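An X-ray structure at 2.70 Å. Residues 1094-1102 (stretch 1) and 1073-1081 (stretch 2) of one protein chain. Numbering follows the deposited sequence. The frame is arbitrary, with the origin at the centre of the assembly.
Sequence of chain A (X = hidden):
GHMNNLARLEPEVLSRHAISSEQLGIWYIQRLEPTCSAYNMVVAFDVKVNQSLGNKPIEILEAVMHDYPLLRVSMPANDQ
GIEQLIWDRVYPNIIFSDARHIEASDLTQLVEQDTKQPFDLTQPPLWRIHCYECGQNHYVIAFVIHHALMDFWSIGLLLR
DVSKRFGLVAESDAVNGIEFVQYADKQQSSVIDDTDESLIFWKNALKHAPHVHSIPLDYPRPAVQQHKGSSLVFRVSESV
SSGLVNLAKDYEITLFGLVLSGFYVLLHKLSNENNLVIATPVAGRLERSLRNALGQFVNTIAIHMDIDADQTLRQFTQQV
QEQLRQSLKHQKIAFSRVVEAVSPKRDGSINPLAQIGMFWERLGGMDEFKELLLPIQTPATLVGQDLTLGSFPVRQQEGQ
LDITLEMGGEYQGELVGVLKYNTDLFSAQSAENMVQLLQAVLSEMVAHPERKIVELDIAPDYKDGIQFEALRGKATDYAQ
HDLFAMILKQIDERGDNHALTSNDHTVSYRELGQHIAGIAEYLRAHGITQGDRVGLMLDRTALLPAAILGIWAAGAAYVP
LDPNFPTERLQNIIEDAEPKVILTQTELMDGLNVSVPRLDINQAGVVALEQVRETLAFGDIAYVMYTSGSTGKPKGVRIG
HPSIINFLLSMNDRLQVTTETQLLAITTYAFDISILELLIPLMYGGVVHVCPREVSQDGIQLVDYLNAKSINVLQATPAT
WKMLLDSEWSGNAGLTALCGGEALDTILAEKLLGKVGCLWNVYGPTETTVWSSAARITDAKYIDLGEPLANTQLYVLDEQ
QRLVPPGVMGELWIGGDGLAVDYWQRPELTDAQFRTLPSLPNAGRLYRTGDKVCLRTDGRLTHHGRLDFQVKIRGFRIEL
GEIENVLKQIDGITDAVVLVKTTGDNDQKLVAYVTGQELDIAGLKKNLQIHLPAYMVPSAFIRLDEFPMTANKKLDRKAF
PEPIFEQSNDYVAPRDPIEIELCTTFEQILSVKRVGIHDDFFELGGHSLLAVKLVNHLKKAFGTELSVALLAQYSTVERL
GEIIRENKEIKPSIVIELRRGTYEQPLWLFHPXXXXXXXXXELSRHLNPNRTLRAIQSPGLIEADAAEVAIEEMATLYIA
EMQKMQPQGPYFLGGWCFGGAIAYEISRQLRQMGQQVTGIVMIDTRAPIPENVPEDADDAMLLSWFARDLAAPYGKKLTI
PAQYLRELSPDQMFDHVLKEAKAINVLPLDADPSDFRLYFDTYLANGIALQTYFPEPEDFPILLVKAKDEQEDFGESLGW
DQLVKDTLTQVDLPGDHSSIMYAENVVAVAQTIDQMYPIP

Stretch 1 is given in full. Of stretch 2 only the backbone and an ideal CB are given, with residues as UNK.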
# COMPACT_ATOMS: atom_id res chain seq x y z
N ARG A 1094 12.04 -16.77 36.08
CA ARG A 1094 10.76 -16.09 36.25
C ARG A 1094 10.98 -14.89 37.13
O ARG A 1094 11.77 -14.93 38.07
CB ARG A 1094 9.72 -17.02 36.85
CG ARG A 1094 9.61 -18.32 36.10
CD ARG A 1094 8.31 -19.03 36.40
NE ARG A 1094 8.06 -20.12 35.46
CZ ARG A 1094 8.05 -21.39 35.81
NH1 ARG A 1094 8.25 -21.72 37.08
NH2 ARG A 1094 7.81 -22.32 34.90
N ALA A 1095 10.31 -13.80 36.81
CA ALA A 1095 10.48 -12.55 37.52
C ALA A 1095 9.11 -12.04 37.89
O ALA A 1095 8.14 -12.32 37.18
CB ALA A 1095 11.24 -11.51 36.67
N ILE A 1096 9.03 -11.29 38.98
CA ILE A 1096 7.74 -10.84 39.45
C ILE A 1096 7.67 -9.32 39.57
O ILE A 1096 8.43 -8.71 40.33
CB ILE A 1096 7.40 -11.48 40.79
CG1 ILE A 1096 7.28 -12.99 40.60
CG2 ILE A 1096 6.13 -10.87 41.36
CD1 ILE A 1096 6.71 -13.73 41.78
N GLN A 1097 6.77 -8.71 38.81
CA GLN A 1097 6.52 -7.28 38.94
C GLN A 1097 5.44 -7.03 40.01
O GLN A 1097 4.66 -7.91 40.35
CB GLN A 1097 6.09 -6.70 37.60
CG GLN A 1097 4.73 -7.16 37.17
CD GLN A 1097 4.38 -6.70 35.79
OE1 GLN A 1097 5.05 -5.84 35.22
NE2 GLN A 1097 3.34 -7.29 35.22
N SER A 1098 5.37 -5.82 40.54
CA SER A 1098 4.33 -5.49 41.51
C SER A 1098 2.95 -5.33 40.87
O SER A 1098 2.81 -4.73 39.80
CB SER A 1098 4.72 -4.22 42.27
OG SER A 1098 3.64 -3.75 43.05
N PRO A 1099 1.91 -5.85 41.54
CA PRO A 1099 0.52 -5.59 41.12
C PRO A 1099 0.24 -4.08 40.98
O PRO A 1099 -0.58 -3.65 40.17
CB PRO A 1099 -0.32 -6.19 42.25
CG PRO A 1099 0.56 -7.22 42.88
CD PRO A 1099 1.98 -6.72 42.73
N GLY A 1100 0.95 -3.29 41.77
CA GLY A 1100 0.80 -1.85 41.70
C GLY A 1100 0.99 -1.25 40.31
O GLY A 1100 0.49 -0.15 40.05
N LEU A 1101 1.72 -1.94 39.43
CA LEU A 1101 1.99 -1.40 38.10
C LEU A 1101 0.79 -1.55 37.17
O LEU A 1101 0.74 -0.91 36.12
CB LEU A 1101 3.20 -2.07 37.47
CG LEU A 1101 4.60 -1.85 38.05
CD1 LEU A 1101 5.69 -2.41 37.10
CD2 LEU A 1101 4.88 -0.39 38.41
N ILE A 1102 -0.18 -2.39 37.56
CA ILE A 1102 -1.32 -2.69 36.70
C ILE A 1102 -2.68 -2.26 37.27
O ILE A 1102 -3.58 -1.87 36.52
CB ILE A 1102 -1.36 -4.18 36.38
CG1 ILE A 1102 -0.08 -4.60 35.65
CG2 ILE A 1102 -2.58 -4.52 35.55
CD1 ILE A 1102 0.94 -5.27 36.55
N UNK A 1073 12.73 -1.51 43.94
CA UNK A 1073 11.83 -0.43 44.41
C UNK A 1073 10.78 -0.01 43.38
O UNK A 1073 9.61 0.11 43.70
CB UNK A 1073 12.66 0.80 44.80
N UNK A 1074 11.18 0.20 42.14
CA UNK A 1074 10.24 0.63 41.11
C UNK A 1074 9.14 -0.35 40.76
O UNK A 1074 8.10 0.04 40.20
CB UNK A 1074 11.02 0.95 39.83
N UNK A 1075 9.36 -1.63 41.04
CA UNK A 1075 8.32 -2.64 40.92
C UNK A 1075 8.28 -3.36 39.59
O UNK A 1075 7.40 -4.18 39.32
CB UNK A 1075 6.96 -1.99 41.17
N UNK A 1076 9.26 -3.08 38.75
CA UNK A 1076 9.31 -3.64 37.41
C UNK A 1076 10.39 -4.70 37.23
O UNK A 1076 11.29 -4.83 38.05
CB UNK A 1076 9.53 -2.52 36.40
N UNK A 1077 10.31 -5.46 36.14
CA UNK A 1077 11.25 -6.54 35.90
C UNK A 1077 12.30 -6.19 34.86
O UNK A 1077 13.14 -7.04 34.53
CB UNK A 1077 10.49 -7.80 35.46
N UNK A 1078 12.26 -4.96 34.34
CA UNK A 1078 13.12 -4.55 33.24
C UNK A 1078 14.61 -4.85 33.43
O UNK A 1078 15.32 -5.22 32.48
CB UNK A 1078 12.94 -3.05 33.01
N UNK A 1079 15.10 -4.65 34.65
CA UNK A 1079 16.52 -4.83 34.98
C UNK A 1079 17.02 -6.28 34.88
O UNK A 1079 18.23 -6.49 35.01
CB UNK A 1079 16.77 -4.32 36.40
N UNK A 1080 16.12 -7.27 34.71
CA UNK A 1080 16.51 -8.69 34.61
C UNK A 1080 16.58 -9.16 33.16
O UNK A 1080 17.09 -10.25 32.90
CB UNK A 1080 15.52 -9.57 35.38
N UNK A 1081 16.06 -8.38 32.22
CA UNK A 1081 16.11 -8.80 30.82
C UNK A 1081 17.55 -9.02 30.36
O UNK A 1081 17.90 -10.10 29.91
CB UNK A 1081 15.43 -7.76 29.93

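Position 1073 gives little to reason from: nothing of stretch 1 lies within 5.5 Å of its ideal CB, so this contact leaves the choice of side chain free. The deposited residue is Ile1073, out of reach of stretch 1.

At 1074 the CA-to-CB bond points sideways, and the ideal CB again has no neighbour in stretch 1 and room around it. Phi/psi of -65/-22° suits almost any residue, so the visible geometry does not single out the deposited Gly1074. Its carbonyl O lies 3.7 Å from Leu1101 CD2.

Position 1075 is far more restrictive. Its CB would point toward stretch 1 and stop 3.3 Å from Ser1098 CB, a tight approach, and 3.8 Å from Leu1101 CD2. Independently, phi/psi of 93/6° would jam a CB against the preceding carbonyl O. Both tests call for glycine, and Gly1075 is found. The close approach lets its backbone do the work: Ser1098 N donates a hydrogen bond to Gly1075 O (2.9 Å, N-H...O angle 162°). The same Gly1075 O also packs 3.2 Å from Gln1097 CA and 3.3 Å from Leu1101 CD1.

At 1076 CA-to-CB points away overall, yet the ideal CB is 3.9 Å from Leu1101 CD1. A small or polar residue would suit, and a longer one could extend away from the contact. The residue is Ser1076, with chi1 in t; its CB touches the leucine methyl, while its OG turns back to its own stretch and accepts a hydrogen bond from the backbone N of 1078 (1078 N to Ser1076 OG, 3.1 Å).

Position 1077 points toward stretch 1, its ideal CB 4.0 Å from Ala1095 CB and 5.0 Å from Gln1097 CB. A short side chain with a methyl to offer, such as alanine, valine or threonine, would suit. Thr1077 has chi1 in p, which places CG2 against the strand's end: 3.6 Å from Ala1095 CB, 3.7 Å from Ile1096 C and 3.6 Å from Gln1097 N.

Positions 1078 and 1079 have helical backbone angles but ideal CBs far from stretch 1, which therefore sets no preference. They are Phe1078 and Cys1079, and neither makes contact.

At 1080 CA-to-CB points toward stretch 1 again, with the ideal CB 4.9 Å from Ala1095 CB. That distance accommodates several apolar or aromatic side chains. Tyr1080 brings its ring obliquely to the alanine methyl, CD2 lying 4.2 Å from Ala1095 CB; its hydroxyl is hydrogen-bonded elsewhere in the structure.

Position 1081 is out of reach and unconstrained by stretch 1; it is Met1081.

Stretch 2, residues 1073-1081: IGGSTFCYM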
# COMPACT_ATOMS: atom_id res chain seq x y z
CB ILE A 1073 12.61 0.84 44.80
CG1 ILE A 1073 13.64 0.54 45.88
CG2 ILE A 1073 11.64 1.88 45.34
CD1 ILE A 1073 13.00 0.22 47.22
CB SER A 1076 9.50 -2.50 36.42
OG SER A 1076 10.02 -2.97 35.22
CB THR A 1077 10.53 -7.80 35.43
OG1 THR A 1077 9.78 -7.50 34.24
CG2 THR A 1077 9.55 -8.31 36.51
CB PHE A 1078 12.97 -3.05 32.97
CG PHE A 1078 14.00 -2.52 32.00
CD1 PHE A 1078 13.75 -2.53 30.64
CD2 PHE A 1078 15.22 -2.06 32.46
CE1 PHE A 1078 14.70 -2.08 29.72
CE2 PHE A 1078 16.20 -1.60 31.54
CZ PHE A 1078 15.93 -1.61 30.17
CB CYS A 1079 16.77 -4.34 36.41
SG CYS A 1079 15.73 -5.28 37.66
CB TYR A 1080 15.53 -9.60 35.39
CG TYR A 1080 15.47 -9.22 36.84
CD1 TYR A 1080 16.61 -9.26 37.63
CD2 TYR A 1080 14.29 -8.77 37.42
CE1 TYR A 1080 16.60 -8.88 38.94
CE2 TYR A 1080 14.26 -8.39 38.75
CZ TYR A 1080 15.42 -8.44 39.50
OH TYR A 1080 15.43 -8.06 40.82
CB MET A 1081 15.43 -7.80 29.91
CG MET A 1081 14.00 -7.51 30.28
SD MET A 1081 13.19 -6.39 29.09
CE MET A 1081 12.71 -7.64 27.89
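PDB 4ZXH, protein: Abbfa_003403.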